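Local coordinates for NADH oxidoreductase (Mesorhizobium loti, PDB 3PI7), which probably binds NADPH and acts as an oxidoreductase on NAD(P)H, as a putative quinone reductase built from a GroES-like and a Rossmann-fold domain, at residues P47-L58 against G87-E97; C178-K186 against A203-A211. All coordinates share one frame; numbering follows the deposited sequence. Where two conformers were deposited one is given.

Contact 1. Residues P47-L58 against G87-E97; sequences PGPSQVLIKVNL and GVGTIVAGGDE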
# COMPACT_ATOMS: atom_id res chain seq x y z
N PRO A 47 38.02 -4.14 14.52
CA PRO A 47 36.75 -4.87 14.44
C PRO A 47 36.29 -5.32 15.81
O PRO A 47 37.12 -5.68 16.66
CB PRO A 47 37.09 -6.08 13.58
CG PRO A 47 38.55 -6.32 13.83
CD PRO A 47 39.15 -4.95 14.02
N GLY A 48 34.98 -5.32 16.00
CA GLY A 48 34.35 -5.83 17.21
C GLY A 48 34.38 -7.35 17.19
O GLY A 48 34.77 -7.95 16.19
N PRO A 49 33.90 -8.01 18.25
CA PRO A 49 33.99 -9.49 18.32
C PRO A 49 33.42 -10.26 17.12
O PRO A 49 34.03 -11.25 16.73
CB PRO A 49 33.21 -9.83 19.59
CG PRO A 49 33.44 -8.64 20.46
CD PRO A 49 33.42 -7.44 19.53
N SER A 50 32.30 -9.81 16.52
CA SER A 50 31.61 -10.48 15.41
C SER A 50 31.99 -9.89 14.05
O SER A 50 31.39 -10.25 13.04
CB SER A 50 30.09 -10.36 15.59
OG SER A 50 29.68 -9.00 15.57
N GLN A 51 32.98 -8.98 14.03
CA GLN A 51 33.33 -8.24 12.82
C GLN A 51 34.70 -8.57 12.27
O GLN A 51 35.54 -9.16 12.94
CB GLN A 51 33.29 -6.73 13.12
CG GLN A 51 31.95 -6.23 13.62
CD GLN A 51 32.00 -4.76 13.96
OE1 GLN A 51 32.99 -4.23 14.50
NE2 GLN A 51 30.93 -4.06 13.65
N VAL A 52 34.92 -8.13 11.02
CA VAL A 52 36.17 -8.31 10.35
C VAL A 52 36.62 -6.97 9.79
O VAL A 52 35.79 -6.11 9.49
CB VAL A 52 36.09 -9.39 9.23
CG1 VAL A 52 35.89 -10.77 9.84
CG2 VAL A 52 34.98 -9.06 8.22
N LEU A 53 37.92 -6.81 9.71
CA LEU A 53 38.54 -5.63 9.12
C LEU A 53 39.00 -6.03 7.74
O LEU A 53 39.81 -6.97 7.59
CB LEU A 53 39.73 -5.16 9.98
CG LEU A 53 40.39 -3.91 9.48
CD1 LEU A 53 39.46 -2.68 9.63
CD2 LEU A 53 41.71 -3.68 10.15
N ILE A 54 38.50 -5.34 6.74
CA ILE A 54 38.80 -5.68 5.35
C ILE A 54 39.69 -4.63 4.70
O ILE A 54 39.35 -3.44 4.72
CB ILE A 54 37.47 -5.81 4.56
CG1 ILE A 54 36.53 -6.89 5.18
CG2 ILE A 54 37.75 -6.17 3.11
CD1 ILE A 54 35.20 -6.42 5.32
N LYS A 55 40.75 -5.09 4.02
CA LYS A 55 41.60 -4.25 3.19
C LYS A 55 40.87 -4.16 1.88
O LYS A 55 40.80 -5.15 1.16
CB LYS A 55 43.01 -4.86 3.04
CG LYS A 55 43.91 -3.96 2.22
CD LYS A 55 45.33 -4.53 1.96
CE LYS A 55 46.16 -3.39 1.39
NZ LYS A 55 47.63 -3.62 1.58
N VAL A 56 40.27 -3.00 1.59
CA VAL A 56 39.42 -2.81 0.43
C VAL A 56 40.20 -2.76 -0.86
O VAL A 56 41.12 -1.94 -1.01
CB VAL A 56 38.54 -1.53 0.58
CG1 VAL A 56 37.57 -1.43 -0.57
CG2 VAL A 56 37.79 -1.53 1.91
N ASN A 57 39.78 -3.62 -1.81
CA ASN A 57 40.37 -3.65 -3.13
C ASN A 57 39.57 -2.72 -4.05
O ASN A 57 40.16 -1.88 -4.73
CB ASN A 57 40.41 -5.09 -3.68
CG ASN A 57 40.98 -5.17 -5.07
OD1 ASN A 57 41.85 -4.39 -5.46
ND2 ASN A 57 40.55 -6.15 -5.83
N LEU A 58 38.23 -2.86 -4.05
CA LEU A 58 37.33 -2.06 -4.88
C LEU A 58 36.05 -1.82 -4.12
O LEU A 58 35.59 -2.74 -3.43
CB LEU A 58 37.00 -2.78 -6.22
CG LEU A 58 38.10 -2.97 -7.27
CD1 LEU A 58 37.69 -3.99 -8.32
CD2 LEU A 58 38.45 -1.66 -7.98
N GLY A 87 31.79 -3.62 -1.04
CA GLY A 87 33.00 -3.73 -1.82
C GLY A 87 33.54 -5.13 -1.81
O GLY A 87 32.86 -6.10 -1.43
N VAL A 88 34.79 -5.21 -2.21
CA VAL A 88 35.51 -6.47 -2.20
C VAL A 88 36.87 -6.18 -1.58
O VAL A 88 37.49 -5.13 -1.80
CB VAL A 88 35.62 -7.11 -3.62
CG1 VAL A 88 36.43 -6.22 -4.56
CG2 VAL A 88 36.21 -8.53 -3.56
N GLY A 89 37.36 -7.16 -0.85
CA GLY A 89 38.68 -6.99 -0.28
C GLY A 89 39.12 -8.21 0.46
O GLY A 89 38.42 -9.22 0.47
N THR A 90 40.26 -8.11 1.14
CA THR A 90 40.80 -9.24 1.88
C THR A 90 40.71 -8.95 3.35
O THR A 90 41.08 -7.87 3.78
CB THR A 90 42.23 -9.51 1.44
OG1 THR A 90 42.20 -9.94 0.07
CG2 THR A 90 42.90 -10.60 2.27
N ILE A 91 40.25 -9.93 4.12
CA ILE A 91 40.16 -9.76 5.58
C ILE A 91 41.54 -9.87 6.21
O ILE A 91 42.21 -10.89 6.08
CB ILE A 91 39.16 -10.76 6.21
CG1 ILE A 91 37.73 -10.43 5.68
CG2 ILE A 91 39.24 -10.61 7.75
CD1 ILE A 91 36.75 -11.49 5.85
N VAL A 92 41.96 -8.81 6.94
CA VAL A 92 43.30 -8.73 7.52
C VAL A 92 43.23 -8.88 9.02
O VAL A 92 44.28 -9.11 9.63
CB VAL A 92 44.06 -7.44 7.07
CG1 VAL A 92 44.36 -7.50 5.56
CG2 VAL A 92 43.28 -6.17 7.43
N ALA A 93 42.04 -8.74 9.62
CA ALA A 93 41.87 -8.93 11.07
C ALA A 93 40.41 -9.26 11.37
O ALA A 93 39.53 -8.92 10.59
CB ALA A 93 42.29 -7.68 11.85
N GLY A 94 40.18 -9.94 12.48
CA GLY A 94 38.82 -10.28 12.88
C GLY A 94 38.69 -10.13 14.37
O GLY A 94 39.69 -10.19 15.07
N GLY A 95 37.46 -9.95 14.85
CA GLY A 95 37.14 -9.98 16.27
C GLY A 95 37.33 -11.40 16.77
O GLY A 95 37.58 -12.31 15.96
N ASP A 96 37.25 -11.61 18.08
CA ASP A 96 37.56 -12.90 18.71
C ASP A 96 36.53 -14.01 18.46
O ASP A 96 36.82 -15.16 18.77
CB ASP A 96 37.77 -12.73 20.23
CG ASP A 96 39.14 -12.18 20.63
OD1 ASP A 96 40.05 -12.13 19.75
OD2 ASP A 96 39.31 -11.82 21.82
N GLU A 97 35.37 -13.71 17.89
CA GLU A 97 34.39 -14.77 17.64
C GLU A 97 34.89 -15.67 16.50
O GLU A 97 35.52 -15.18 15.56
CB GLU A 97 33.01 -14.20 17.36
CG GLU A 97 32.40 -13.59 18.61
CD GLU A 97 31.04 -12.92 18.46
OE1 GLU A 97 30.38 -13.12 17.42
OE2 GLU A 97 30.61 -12.26 19.44
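Ile91 reaches across to two residues of the neighbouring strand, Val52 and Ile54. From its CB, the branch Ile91 CG2, anti to the backbone N, runs to Val52 CB at 3.7 Å, with Leu53 O close to it. The other branch, Ile91 CG1, touches Ile54 CG1 at 3.8 Å, and at the tip Ile91 CD1 ends on Val52 CG2, also 3.8 Å away. Ile91 also packs on Leu103 and Val108. The backbones pair antiparallel, 51-56 against 87-94, in the curled sheet of the GroES-like domain that this dehydrogenase family carries, with strand 123-127 on the far edge of 51-56. Two classic beta bulges interrupt the register. At the first, Val92 and Ala93 both face Leu53, whose N and O bond Ala93 O and Val92 N; at the second, Val88 O accepts from Asn57 N at 2.7 Å and from Leu58 N at 3.3 Å. Gly89 CA sits 3.6 Å from Ile54 CG2. Beyond the strands, Glu97 N donates to Pro49 O (3.0 Å, 155° at the hydrogen), while the extended Glu97 side chain lies along the turn and brings OE1 to 3.3 Å from Ser50 CB.

Contact 2. Residues C178-K186 against A203-A211; sequences CKLIIGLAK and ALLKDIGAA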
# COMPACT_ATOMS: atom_id res chain seq x y z
N CYS A 178 17.93 -3.04 -12.37
CA CYS A 178 16.89 -3.38 -13.35
C CYS A 178 17.48 -4.25 -14.45
O CYS A 178 16.83 -5.22 -14.87
CB CYS A 178 16.23 -2.13 -13.91
SG CYS A 178 15.14 -1.30 -12.73
N LYS A 179 18.72 -3.97 -14.87
CA LYS A 179 19.35 -4.78 -15.89
C LYS A 179 19.57 -6.21 -15.40
O LYS A 179 19.38 -7.13 -16.18
CB LYS A 179 20.65 -4.14 -16.39
CG LYS A 179 20.37 -2.82 -17.10
CD LYS A 179 21.54 -2.31 -17.95
CE LYS A 179 22.68 -1.75 -17.15
NZ LYS A 179 23.65 -1.07 -18.05
N LEU A 180 19.93 -6.42 -14.12
CA LEU A 180 20.07 -7.79 -13.60
C LEU A 180 18.70 -8.51 -13.61
O LEU A 180 18.62 -9.70 -13.94
CB LEU A 180 20.63 -7.78 -12.17
CG LEU A 180 22.10 -7.39 -11.98
CD1 LEU A 180 22.42 -7.28 -10.53
CD2 LEU A 180 23.03 -8.35 -12.67
N ILE A 181 17.64 -7.81 -13.19
CA ILE A 181 16.30 -8.40 -13.15
C ILE A 181 15.83 -8.72 -14.56
O ILE A 181 15.26 -9.78 -14.77
CB ILE A 181 15.30 -7.50 -12.37
CG1 ILE A 181 15.77 -7.40 -10.92
CG2 ILE A 181 13.84 -8.10 -12.43
CD1 ILE A 181 14.99 -6.45 -10.02
N ILE A 182 16.09 -7.81 -15.51
CA ILE A 182 15.71 -8.03 -16.92
C ILE A 182 16.34 -9.36 -17.41
O ILE A 182 15.63 -10.18 -18.00
CB ILE A 182 16.06 -6.82 -17.83
CG1 ILE A 182 15.14 -5.62 -17.52
CG2 ILE A 182 15.88 -7.22 -19.31
CD1 ILE A 182 15.61 -4.26 -18.07
N GLY A 183 17.62 -9.58 -17.11
CA GLY A 183 18.36 -10.80 -17.44
C GLY A 183 17.72 -12.06 -16.88
O GLY A 183 17.49 -13.01 -17.62
N LEU A 184 17.39 -12.04 -15.59
CA LEU A 184 16.66 -13.13 -14.91
C LEU A 184 15.32 -13.41 -15.58
O LEU A 184 14.93 -14.55 -15.75
CB LEU A 184 16.40 -12.78 -13.44
CG LEU A 184 17.60 -12.75 -12.49
CD1 LEU A 184 17.20 -12.21 -11.12
CD2 LEU A 184 18.21 -14.16 -12.33
N ALA A 185 14.58 -12.32 -15.88
CA ALA A 185 13.28 -12.41 -16.50
C ALA A 185 13.36 -13.08 -17.86
O ALA A 185 12.57 -13.97 -18.13
CB ALA A 185 12.70 -11.01 -16.66
N LYS A 186 14.35 -12.70 -18.67
CA LYS A 186 14.52 -13.24 -20.02
C LYS A 186 14.76 -14.76 -19.96
O LYS A 186 14.19 -15.50 -20.76
CB LYS A 186 15.67 -12.53 -20.76
CG LYS A 186 15.81 -12.93 -22.23
CD LYS A 186 17.03 -12.29 -22.88
CE LYS A 186 17.13 -12.68 -24.34
NZ LYS A 186 18.09 -11.80 -25.08
N ALA A 203 17.22 0.63 -27.06
CA ALA A 203 17.86 -0.51 -27.72
C ALA A 203 18.61 -1.41 -26.73
O ALA A 203 18.44 -2.63 -26.79
CB ALA A 203 18.81 -0.04 -28.81
N LEU A 204 19.38 -0.83 -25.79
CA LEU A 204 20.16 -1.69 -24.91
C LEU A 204 19.28 -2.48 -23.97
O LEU A 204 19.59 -3.64 -23.69
CB LEU A 204 21.26 -0.94 -24.14
CG LEU A 204 20.91 -0.03 -22.96
CD1 LEU A 204 21.06 -0.79 -21.64
CD2 LEU A 204 21.89 1.15 -22.90
N LEU A 205 18.19 -1.86 -23.47
CA LEU A 205 17.31 -2.57 -22.53
C LEU A 205 16.52 -3.64 -23.25
O LEU A 205 16.34 -4.73 -22.70
CB LEU A 205 16.39 -1.61 -21.76
CG LEU A 205 17.16 -0.75 -20.78
CD1 LEU A 205 16.29 0.26 -20.12
CD2 LEU A 205 17.92 -1.60 -19.74
N LYS A 206 16.13 -3.39 -24.51
CA LYS A 206 15.45 -4.41 -25.28
C LYS A 206 16.40 -5.56 -25.60
O LYS A 206 15.99 -6.73 -25.57
CB LYS A 206 14.86 -3.81 -26.54
CG LYS A 206 13.53 -3.15 -26.29
CD LYS A 206 13.05 -2.38 -27.50
CE LYS A 206 11.68 -1.80 -27.26
NZ LYS A 206 11.21 -0.98 -28.41
N ASP A 207 17.68 -5.24 -25.84
CA ASP A 207 18.72 -6.23 -26.13
C ASP A 207 18.88 -7.24 -25.00
O ASP A 207 18.98 -8.43 -25.26
CB ASP A 207 20.06 -5.54 -26.41
CG ASP A 207 21.14 -6.51 -26.82
OD1 ASP A 207 20.98 -7.16 -27.88
OD2 ASP A 207 22.14 -6.63 -26.07
N ILE A 208 18.84 -6.77 -23.75
CA ILE A 208 19.03 -7.68 -22.62
C ILE A 208 17.73 -8.41 -22.23
O ILE A 208 17.77 -9.32 -21.40
CB ILE A 208 19.68 -6.95 -21.41
CG1 ILE A 208 18.93 -5.68 -21.04
CG2 ILE A 208 21.17 -6.66 -21.72
CD1 ILE A 208 19.11 -5.29 -19.64
N GLY A 209 16.59 -8.02 -22.82
CA GLY A 209 15.36 -8.76 -22.58
C GLY A 209 14.11 -8.01 -22.18
O GLY A 209 13.12 -8.65 -21.86
N ALA A 210 14.14 -6.66 -22.17
CA ALA A 210 12.91 -5.95 -21.81
C ALA A 210 11.89 -6.10 -22.91
O ALA A 210 12.25 -6.01 -24.09
CB ALA A 210 13.19 -4.49 -21.53
N ALA A 211 10.64 -6.44 -22.55
CA ALA A 211 9.56 -6.58 -23.54
C ALA A 211 9.10 -5.22 -24.01
O ALA A 211 8.78 -5.04 -25.19
CB ALA A 211 8.39 -7.36 -22.95
O HOH W 1 16.47 -9.60 -26.30
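Ile182 presses two of its carbons onto helix 203-208 and the turn after it. Ile182 CD1 meets Leu205 CD2 at 3.9 Å, the two side chains crossing at about a right angle, and Ile182 CG2 rests against the backbone leaving the helix, 3.4 Å from Ala210 N. One turn earlier, the aliphatic part of Lys179 does similar work: Lys179 CG is 3.8 Å from Ile208 CD1, which Ile208 delivers by holding CG1 between its backbone N and carbonyl carbon (chi1 52°). The polar link is made by Lys186. Its chain is extended throughout, passing Lys186 CD within 3.4 Å of Ile208 O, and Lys186 NZ donates to a water (3.0 Å from NZ to its O) that in turn donates to Asp207 O. Backbone bonds shape the end of helix 203-208: Gly209, at positive phi (130°), closes a Schellman motif, with Ala210 N bonded to Leu205 O. The two helix segments run at 37° to each other, 9.7 Å apart at closest approach, as neighbours in the Rossmann fold; on the sheet side Leu205 reaches Val194 and Val196 of strand 191-196 and Ile182 reaches Met170 of strand 167-170, while Ile181 packs on helix 148-163.

In the fold
Contact 1 and contact 2 belong to different domains of one chain. Residues 47-58 and 87-97 pair within the GroES-like part, whereas 178-186 and 203-211 pack in the Rossmann part, which probably binds the nucleotide and whose six-stranded parallel sheet has strand 212-215 at an edge. Their centres are about 35 Å apart, on opposite sides of the chain's centre, and their nearest atoms about 14 Å, so neither touches the other. Along the chain they follow in series, contact 1 closing before contact 2 opens. In this family the cofactor and substrate usually bind in the cleft between the two domains. The potassium ion is bound elsewhere, by Asp19 and Tyr21, which belong to neither contact.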